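Local atomic coordinates of U4/U6 snRNA-associated-splicing factor PRP24 (Saccharomyces cerevisiae, PDB entry 4N0T), a protein that binds U6 snRNA and acts as a recycling factor of the spliceosome, the machinery that removes introns from pre-mRNA. Residues 10-15 and 78-83; 35-40 and 50-55. All coordinates share one frame; numbering follows the deposited sequence.

Both contacts belong to the same antiparallel sheet of the first RNA recognition motif of PRP24, and together they take in its four long strands. Contact 1 joins the central strand 10-16 to strand 75-81; contact 2 joins strands 35-42 and 49-55, which form a hairpin. Strands 10-16 and 49-55 are neighbours, so backbone bonds such as Val13 N to Ala51 O (2.8 Å) tie one contact to the other. Contact 1 is the more buried and largely aliphatic, its water-bridged polar groups lying near one end and on one face. Contact 2, which includes the outer strand 35-42, is only partly buried and sets an apolar helix-facing side against a charged opposite face.

Contact 1. Residues 10-15 and 78-83; sequences TVLVKN and IVSHLT
Five backbone hydrogen bonds join Thr10, Leu12 and Lys14 to Ile78, Ser80 and Leu82, as expected of two antiparallel strands. The shortest run from Leu12 N to Ser80 O and from Lys14 N to Ile78 O, both 2.8 Å. Leu12 N meets its carbonyl almost head-on, at a C=O...N angle of 164°. The pairing outlasts the strand itself, for Leu82 N still reaches Thr10 O at 3.0 Å, although the donor is tilted 28° from the carbonyl plane.

Two waters extend this polar seam. One donates to Leu12 O and also bonds Ser80 OG at 2.6 Å; with OG between backbone N and carbonyl carbon (chi1 56°), the hydroxyl lies beside Leu12 CB, near enough to share that water with Leu12 O. The other lies in the plane of the His81 ring, at its edge, and links ND1 to Thr10 O.

On the face shared with Ser80, Leu82 CD1 packs on Leu12 CB at 4.0 Å, while CD2 lies alongside Thr10 CG2 at 3.9 Å. Across the sheet, Val79 serves two valines: CG1 touches Val11 CB at 4.1 Å and CG2 meets Val13 CG2 at 4.2 Å.

These valines make up part of the hydrophobic core between sheet and helices: Val11 and Val79 rest on Ile65 of helix 58-65, Val13 and Val79 on Phe29 of helix 22-29, and strand 49-55 flanks strand 10-16 on its other edge.

Contact 2. Residues 35-40 and 50-55; sequences IIHVDV and FARIEF
Ile35 to Val40 pairs antiparallel with Phe50 to Phe55, and a classic beta bulge interrupts the register where Ile36 and His37 both face Glu54. The two strands form the hairpin at one edge of the RNA recognition motif sheet. At the bulge Glu54 O receives Ile36 N at 2.8 Å and, more weakly, His37 N at 3.3 Å.

Ile35 reaches two partners through separate branches. CG1 approaches Phe55 CE1 at 3.6 Å, and CG2, anti to the backbone N, meets Ile53 CG2 at 3.8 Å. That Ile53 methyl also sits over one face of the Phe55 ring, offset toward the rim. An alanine at Ile35 would probably open a gap beside Ile53 CG2 and Phe55 CE1, leaving that ring less firmly held. Further along, on the helix-facing side, Val38 and Ile53 share Val25 of helix 22-29.

The opposite face is ionic. Arg52, extended as far as NE, runs alongside Asp39 in a long salt bridge, with the carboxylate and guanidinium planes 46° apart; NH2 forms another with Glu54 OE1 at 3.6 Å. The network spreads outward, Arg52 NE pairing with Asp132 and Glu54 OE2 with Arg4. Over the seam between the strands, on this same face, one water accepts from Arg52 NH1 and donates to both Arg52 O and Asp39 OD2, the last at 2.7 Å.

Contact 1. Residues 10-15 and 78-83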
ATOM      1  N   THR A  10      13.744  18.076  -8.104  1.00 17.82           N
ATOM      2  CA  THR A  10      13.262  17.555  -9.383  1.00 16.52           C
ATOM      3  C   THR A  10      12.941  18.683 -10.365  1.00 15.98           C
ATOM      4  O   THR A  10      12.309  19.695 -10.009  1.00 19.26           O
ATOM      5  CB  THR A  10      12.022  16.669  -9.192  1.00 21.15           C
ATOM      6  OG1 THR A  10      12.345  15.614  -8.278  1.00 21.27           O
ATOM      7  CG2 THR A  10      11.582  16.052 -10.514  1.00 18.45           C
ATOM      8  N   VAL A  11      13.374  18.500 -11.599  1.00 16.65           N
ATOM      9  CA  VAL A  11      13.064  19.470 -12.641  1.00 17.13           C
ATOM     10  C   VAL A  11      12.263  18.825 -13.755  1.00 18.27           C
ATOM     11  O   VAL A  11      12.299  17.596 -13.944  1.00 17.77           O
ATOM     12  CB  VAL A  11      14.332  20.115 -13.244  1.00 16.13           C
ATOM     13  CG1 VAL A  11      15.149  20.780 -12.139  1.00 22.71           C
ATOM     14  CG2 VAL A  11      15.170  19.080 -13.974  1.00 16.57           C
ATOM     15  N   LEU A  12      11.567  19.677 -14.500  1.00 15.81           N
ATOM     16  CA  LEU A  12      10.783  19.279 -15.656  1.00 12.32           C
ATOM     17  C   LEU A  12      11.483  19.831 -16.889  1.00 17.78           C
ATOM     18  O   LEU A  12      11.863  21.002 -16.901  1.00 19.05           O
ATOM     19  CB  LEU A  12       9.400  19.920 -15.563  1.00 14.87           C
ATOM     20  CG  LEU A  12       8.467  19.715 -16.764  1.00 20.00           C
ATOM     21  CD1 LEU A  12       8.124  18.256 -16.883  1.00 22.53           C
ATOM     22  CD2 LEU A  12       7.200  20.555 -16.642  1.00 25.16           C
ATOM     23  N   VAL A  13      11.661  18.992 -17.900  1.00 16.34           N
ATOM     24  CA  VAL A  13      12.235  19.432 -19.175  1.00 16.34           C
ATOM     25  C   VAL A  13      11.149  19.296 -20.223  1.00 20.69           C
ATOM     26  O   VAL A  13      10.540  18.227 -20.351  1.00 20.45           O
ATOM     27  CB  VAL A  13      13.449  18.585 -19.592  1.00 17.25           C
ATOM     28  CG1 VAL A  13      14.075  19.151 -20.867  1.00 19.13           C
ATOM     29  CG2 VAL A  13      14.485  18.558 -18.494  1.00 17.83           C
ATOM     30  N   LYS A  14      10.894  20.376 -20.961  1.00 16.39           N
ATOM     31  CA  LYS A  14       9.908  20.340 -22.040  1.00 16.88           C
ATOM     32  C   LYS A  14      10.582  20.560 -23.392  1.00 19.40           C
ATOM     33  O   LYS A  14      11.583  21.270 -23.482  1.00 19.49           O
ATOM     34  CB  LYS A  14       8.827  21.403 -21.811  1.00 19.66           C
ATOM     35  CG  LYS A  14       7.788  21.459 -22.913  1.00 23.30           C
ATOM     36  CD  LYS A  14       6.667  22.421 -22.591  1.00 23.82           C
ATOM     37  CE  LYS A  14       5.590  22.340 -23.672  1.00 31.06           C
ATOM     38  NZ  LYS A  14       4.462  23.272 -23.383  1.00 31.50           N
ATOM     39  N   ASN A  15      10.031  19.903 -24.411  1.00 15.99           N
ATOM     40  CA  ASN A  15      10.423  20.094 -25.820  1.00 17.31           C
ATOM     41  C   ASN A  15      11.723  19.403 -26.218  1.00 21.59           C
ATOM     42  O   ASN A  15      12.426  19.863 -27.123  1.00 24.36           O
ATOM     43  CB  ASN A  15      10.463  21.576 -26.223  1.00 18.04           C
ATOM     44  CG  ASN A  15      10.261  21.762 -27.723  1.00 25.66           C
ATOM     45  OD1 ASN A  15       9.468  21.039 -28.332  1.00 23.92           O
ATOM     46  ND2 ASN A  15      10.986  22.707 -28.326  1.00 26.35           N
ATOM     47  N   ILE A  78      12.893  23.815 -22.411  1.00 17.82           N
ATOM     48  CA  ILE A  78      12.558  24.652 -21.280  1.00 16.90           C
ATOM     49  C   ILE A  78      12.786  23.764 -20.072  1.00 22.15           C
ATOM     50  O   ILE A  78      12.338  22.616 -20.056  1.00 19.09           O
ATOM     51  CB  ILE A  78      11.088  25.134 -21.329  1.00 18.33           C
ATOM     52  CG1 ILE A  78      10.852  25.936 -22.624  1.00 25.36           C
ATOM     53  CG2 ILE A  78      10.759  26.007 -20.122  1.00 19.81           C
ATOM     54  CD1 ILE A  78       9.403  26.311 -22.882  1.00 32.84           C
ATOM     55  N   VAL A  79      13.529  24.274 -19.101  1.00 18.99           N
ATOM     56  CA  VAL A  79      13.809  23.517 -17.892  1.00 16.59           C
ATOM     57  C   VAL A  79      13.319  24.333 -16.702  1.00 19.20           C
ATOM     58  O   VAL A  79      13.640  25.523 -16.571  1.00 20.53           O
ATOM     59  CB  VAL A  79      15.323  23.190 -17.751  1.00 16.61           C
ATOM     60  CG1 VAL A  79      15.570  22.318 -16.508  1.00 16.78           C
ATOM     61  CG2 VAL A  79      15.874  22.496 -19.014  1.00 17.93           C
ATOM     62  N   SER A  80      12.548  23.700 -15.815  1.00 16.11           N
ATOM     63  CA  SER A  80      11.943  24.428 -14.710  1.00 15.11           C
ATOM     64  C   SER A  80      11.851  23.541 -13.479  1.00 17.12           C
ATOM     65  O   SER A  80      11.910  22.320 -13.600  1.00 17.17           O
ATOM     66  CB  SER A  80      10.544  24.899 -15.090  1.00 20.16           C
ATOM     67  OG  SER A  80       9.744  23.798 -15.489  1.00 26.46           O
ATOM     68  N   HIS A  81      11.725  24.157 -12.312  1.00 18.34           N
ATOM     69  CA  HIS A  81      11.422  23.394 -11.100  1.00 16.42           C
ATOM     70  C   HIS A  81      10.090  22.686 -11.312  1.00 20.85           C
ATOM     71  O   HIS A  81       9.127  23.287 -11.812  1.00 20.84           O
ATOM     72  CB  HIS A  81      11.312  24.316  -9.879  1.00 19.62           C
ATOM     73  CG  HIS A  81      12.621  24.874  -9.406  1.00 25.50           C
ATOM     74  ND1 HIS A  81      13.612  24.091  -8.852  1.00 26.49           N
ATOM     75  CD2 HIS A  81      13.086  26.148  -9.374  1.00 29.23           C
ATOM     76  CE1 HIS A  81      14.635  24.855  -8.507  1.00 28.93           C
ATOM     77  NE2 HIS A  81      14.344  26.106  -8.822  1.00 28.94           N
ATOM     78  N   LEU A  82      10.019  21.411 -10.933  1.00 20.90           N
ATOM     79  CA  LEU A  82       8.741  20.712 -10.999  1.00 22.51           C
ATOM     80  C   LEU A  82       7.961  21.147  -9.784  1.00 24.78           C
ATOM     81  O   LEU A  82       8.362  20.859  -8.659  1.00 28.56           O
ATOM     82  CB  LEU A  82       8.922  19.193 -10.978  1.00 23.78           C
ATOM     83  CG  LEU A  82       7.614  18.412 -11.168  1.00 27.36           C
ATOM     84  CD1 LEU A  82       7.137  18.512 -12.615  1.00 20.72           C
ATOM     85  CD2 LEU A  82       7.775  16.954 -10.755  1.00 29.19           C
ATOM     86  N   THR A  83       6.871  21.873  -9.999  1.00 20.09           N
ATOM     87  CA  THR A  83       6.069  22.357  -8.886  1.00 18.03           C
ATOM     88  C   THR A  83       4.595  22.392  -9.258  1.00 20.78           C
ATOM     89  O   THR A  83       4.236  22.648 -10.414  1.00 21.38           O
ATOM     90  CB  THR A  83       6.533  23.751  -8.397  1.00 27.11           C
ATOM     91  OG1 THR A  83       5.670  24.194  -7.351  1.00 35.31           O
ATOM     92  CG2 THR A  83       6.465  24.752  -9.510  1.00 28.23           C
TER
HETATM   93  O   HOH W   1      13.985  21.484  -8.438  1.00 25.51           O
HETATM   94  O   HOH W   2       9.954  23.128 -17.973  1.00 23.76           O

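Contact 2. Residues 35-40 and 50-55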
ATOM      1  N   ILE A  35      22.467  12.342 -10.613  1.00 32.89           N
ATOM      2  CA  ILE A  35      21.036  12.164 -10.856  1.00 28.07           C
ATOM      3  C   ILE A  35      20.526  10.885 -10.187  1.00 28.18           C
ATOM      4  O   ILE A  35      21.152   9.828 -10.298  1.00 31.21           O
ATOM      5  CB  ILE A  35      20.758  12.110 -12.371  1.00 27.05           C
ATOM      6  CG1 ILE A  35      21.164  13.440 -13.021  1.00 24.95           C
ATOM      7  CG2 ILE A  35      19.287  11.778 -12.646  1.00 25.66           C
ATOM      8  CD1 ILE A  35      21.057  13.468 -14.534  1.00 26.33           C
ATOM      9  N   ILE A  36      19.395  10.991  -9.493  1.00 23.69           N
ATOM     10  CA  ILE A  36      18.748   9.839  -8.867  1.00 27.66           C
ATOM     11  C   ILE A  36      17.864   9.071  -9.854  1.00 28.78           C
ATOM     12  O   ILE A  36      17.895   7.837  -9.895  1.00 27.86           O
ATOM     13  CB  ILE A  36      17.899  10.267  -7.647  1.00 30.01           C
ATOM     14  CG1 ILE A  36      18.794  10.852  -6.550  1.00 31.46           C
ATOM     15  CG2 ILE A  36      17.097   9.093  -7.090  1.00 31.26           C
ATOM     16  CD1 ILE A  36      18.041  11.239  -5.293  1.00 38.58           C
ATOM     17  N   HIS A  37      17.073   9.794 -10.645  1.00 23.43           N
ATOM     18  CA  HIS A  37      16.142   9.136 -11.554  1.00 23.32           C
ATOM     19  C   HIS A  37      15.776  10.028 -12.738  1.00 23.01           C
ATOM     20  O   HIS A  37      15.721  11.254 -12.605  1.00 21.25           O
ATOM     21  CB  HIS A  37      14.874   8.705 -10.803  1.00 29.02           C
ATOM     22  CG  HIS A  37      14.083   7.657 -11.522  1.00 43.28           C
ATOM     23  ND1 HIS A  37      12.956   7.949 -12.263  1.00 49.14           N
ATOM     24  CD2 HIS A  37      14.272   6.323 -11.635  1.00 50.00           C
ATOM     25  CE1 HIS A  37      12.480   6.837 -12.791  1.00 49.43           C
ATOM     26  NE2 HIS A  37      13.258   5.835 -12.429  1.00 51.91           N
ATOM     27  N   VAL A  38      15.525   9.402 -13.885  1.00 24.34           N
ATOM     28  CA  VAL A  38      15.076  10.108 -15.080  1.00 21.98           C
ATOM     29  C   VAL A  38      13.862   9.401 -15.671  1.00 22.74           C
ATOM     30  O   VAL A  38      13.908   8.194 -15.899  1.00 25.18           O
ATOM     31  CB  VAL A  38      16.172  10.130 -16.155  1.00 23.26           C
ATOM     32  CG1 VAL A  38      15.632  10.730 -17.449  1.00 22.91           C
ATOM     33  CG2 VAL A  38      17.381  10.923 -15.669  1.00 23.04           C
ATOM     34  N   ASP A  39      12.776  10.137 -15.896  1.00 19.70           N
ATOM     35  CA  ASP A  39      11.653   9.612 -16.683  1.00 17.00           C
ATOM     36  C   ASP A  39      11.472  10.441 -17.948  1.00 19.09           C
ATOM     37  O   ASP A  39      11.573  11.662 -17.902  1.00 23.56           O
ATOM     38  CB  ASP A  39      10.362   9.648 -15.874  1.00 18.50           C
ATOM     39  CG  ASP A  39      10.414   8.752 -14.660  1.00 26.91           C
ATOM     40  OD1 ASP A  39      10.403   7.517 -14.843  1.00 30.25           O
ATOM     41  OD2 ASP A  39      10.460   9.282 -13.529  1.00 26.81           O
ATOM     42  N   VAL A  40      11.220   9.778 -19.076  1.00 21.45           N
ATOM     43  CA  VAL A  40      10.910  10.471 -20.326  1.00 24.41           C
ATOM     44  C   VAL A  40       9.523  10.017 -20.791  1.00 31.25           C
ATOM     45  O   VAL A  40       9.180   8.839 -20.661  1.00 32.33           O
ATOM     46  CB  VAL A  40      11.963  10.181 -21.413  1.00 27.14           C
ATOM     47  CG1 VAL A  40      11.657  10.951 -22.689  1.00 36.11           C
ATOM     48  CG2 VAL A  40      13.353  10.545 -20.917  1.00 26.11           C
ATOM     49  N   PHE A  50       8.813  15.038 -22.991  1.00 17.44           N
ATOM     50  CA  PHE A  50       9.026  15.652 -21.681  1.00 18.41           C
ATOM     51  C   PHE A  50      10.004  14.770 -20.910  1.00 17.98           C
ATOM     52  O   PHE A  50      10.104  13.564 -21.171  1.00 20.40           O
ATOM     53  CB  PHE A  50       7.731  15.668 -20.872  1.00 17.98           C
ATOM     54  CG  PHE A  50       6.691  16.645 -21.356  1.00 17.08           C
ATOM     55  CD1 PHE A  50       6.722  17.976 -20.953  1.00 18.32           C
ATOM     56  CD2 PHE A  50       5.641  16.216 -22.164  1.00 20.36           C
ATOM     57  CE1 PHE A  50       5.739  18.871 -21.361  1.00 19.10           C
ATOM     58  CE2 PHE A  50       4.656  17.103 -22.577  1.00 20.22           C
ATOM     59  CZ  PHE A  50       4.700  18.431 -22.171  1.00 18.57           C
ATOM     60  N   ALA A  51      10.718  15.354 -19.952  1.00 18.56           N
ATOM     61  CA  ALA A  51      11.506  14.561 -19.012  1.00 21.62           C
ATOM     62  C   ALA A  51      11.328  15.068 -17.591  1.00 17.93           C
ATOM     63  O   ALA A  51      11.184  16.269 -17.357  1.00 18.67           O
ATOM     64  CB  ALA A  51      12.987  14.566 -19.385  1.00 20.61           C
ATOM     65  N   ARG A  52      11.332  14.136 -16.643  1.00 17.02           N
ATOM     66  CA  ARG A  52      11.405  14.468 -15.235  1.00 16.97           C
ATOM     67  C   ARG A  52      12.779  14.015 -14.773  1.00 18.08           C
ATOM     68  O   ARG A  52      13.165  12.871 -15.006  1.00 19.12           O
ATOM     69  CB  ARG A  52      10.317  13.705 -14.464  1.00 15.31           C
ATOM     70  CG  ARG A  52      10.437  13.784 -12.964  1.00 17.71           C
ATOM     71  CD  ARG A  52       9.395  12.867 -12.320  1.00 20.51           C
ATOM     72  NE  ARG A  52       9.417  12.955 -10.871  1.00 24.17           N
ATOM     73  CZ  ARG A  52      10.225  12.239 -10.100  1.00 30.89           C
ATOM     74  NH1 ARG A  52      11.066  11.381 -10.655  1.00 36.25           N
ATOM     75  NH2 ARG A  52      10.185  12.371  -8.782  1.00 36.35           N
ATOM     76  N   ILE A  53      13.535  14.912 -14.146  1.00 15.91           N
ATOM     77  CA  ILE A  53      14.867  14.553 -13.663  1.00 16.49           C
ATOM     78  C   ILE A  53      14.953  14.869 -12.182  1.00 16.13           C
ATOM     79  O   ILE A  53      14.806  16.031 -11.766  1.00 17.75           O
ATOM     80  CB  ILE A  53      15.997  15.299 -14.430  1.00 16.92           C
ATOM     81  CG1 ILE A  53      15.854  15.095 -15.937  1.00 20.40           C
ATOM     82  CG2 ILE A  53      17.376  14.804 -13.973  1.00 19.33           C
ATOM     83  CD1 ILE A  53      16.815  15.975 -16.742  1.00 22.99           C
ATOM     84  N   GLU A  54      15.160  13.831 -11.375  1.00 18.68           N
ATOM     85  CA  GLU A  54      15.314  14.015  -9.943  1.00 20.15           C
ATOM     86  C   GLU A  54      16.807  14.010  -9.631  1.00 19.25           C
ATOM     87  O   GLU A  54      17.486  12.996  -9.831  1.00 22.28           O
ATOM     88  CB  GLU A  54      14.602  12.905  -9.171  1.00 20.43           C
ATOM     89  CG  GLU A  54      14.719  13.076  -7.667  1.00 20.29           C
ATOM     90  CD  GLU A  54      14.014  11.983  -6.896  1.00 29.31           C
ATOM     91  OE1 GLU A  54      13.321  11.156  -7.529  1.00 32.01           O
ATOM     92  OE2 GLU A  54      14.153  11.955  -5.654  1.00 24.52           O
ATOM     93  N   PHE A  55      17.317  15.146  -9.161  1.00 23.02           N
ATOM     94  CA  PHE A  55      18.736  15.271  -8.836  1.00 23.19           C
ATOM     95  C   PHE A  55      18.985  14.860  -7.395  1.00 24.64           C
ATOM     96  O   PHE A  55      18.086  14.933  -6.565  1.00 24.71           O
ATOM     97  CB  PHE A  55      19.220  16.706  -9.072  1.00 21.89           C
ATOM     98  CG  PHE A  55      19.421  17.025 -10.518  1.00 20.81           C
ATOM     99  CD1 PHE A  55      20.619  16.705 -11.150  1.00 22.08           C
ATOM    100  CD2 PHE A  55      18.406  17.607 -11.261  1.00 18.87           C
ATOM    101  CE1 PHE A  55      20.811  16.977 -12.504  1.00 22.24           C
ATOM    102  CE2 PHE A  55      18.583  17.880 -12.603  1.00 17.19           C
ATOM    103  CZ  PHE A  55      19.790  17.566 -13.231  1.00 21.63           C
TER
HETATM  104  O   HOH W   3      12.378  10.989 -12.718  1.00 33.77           O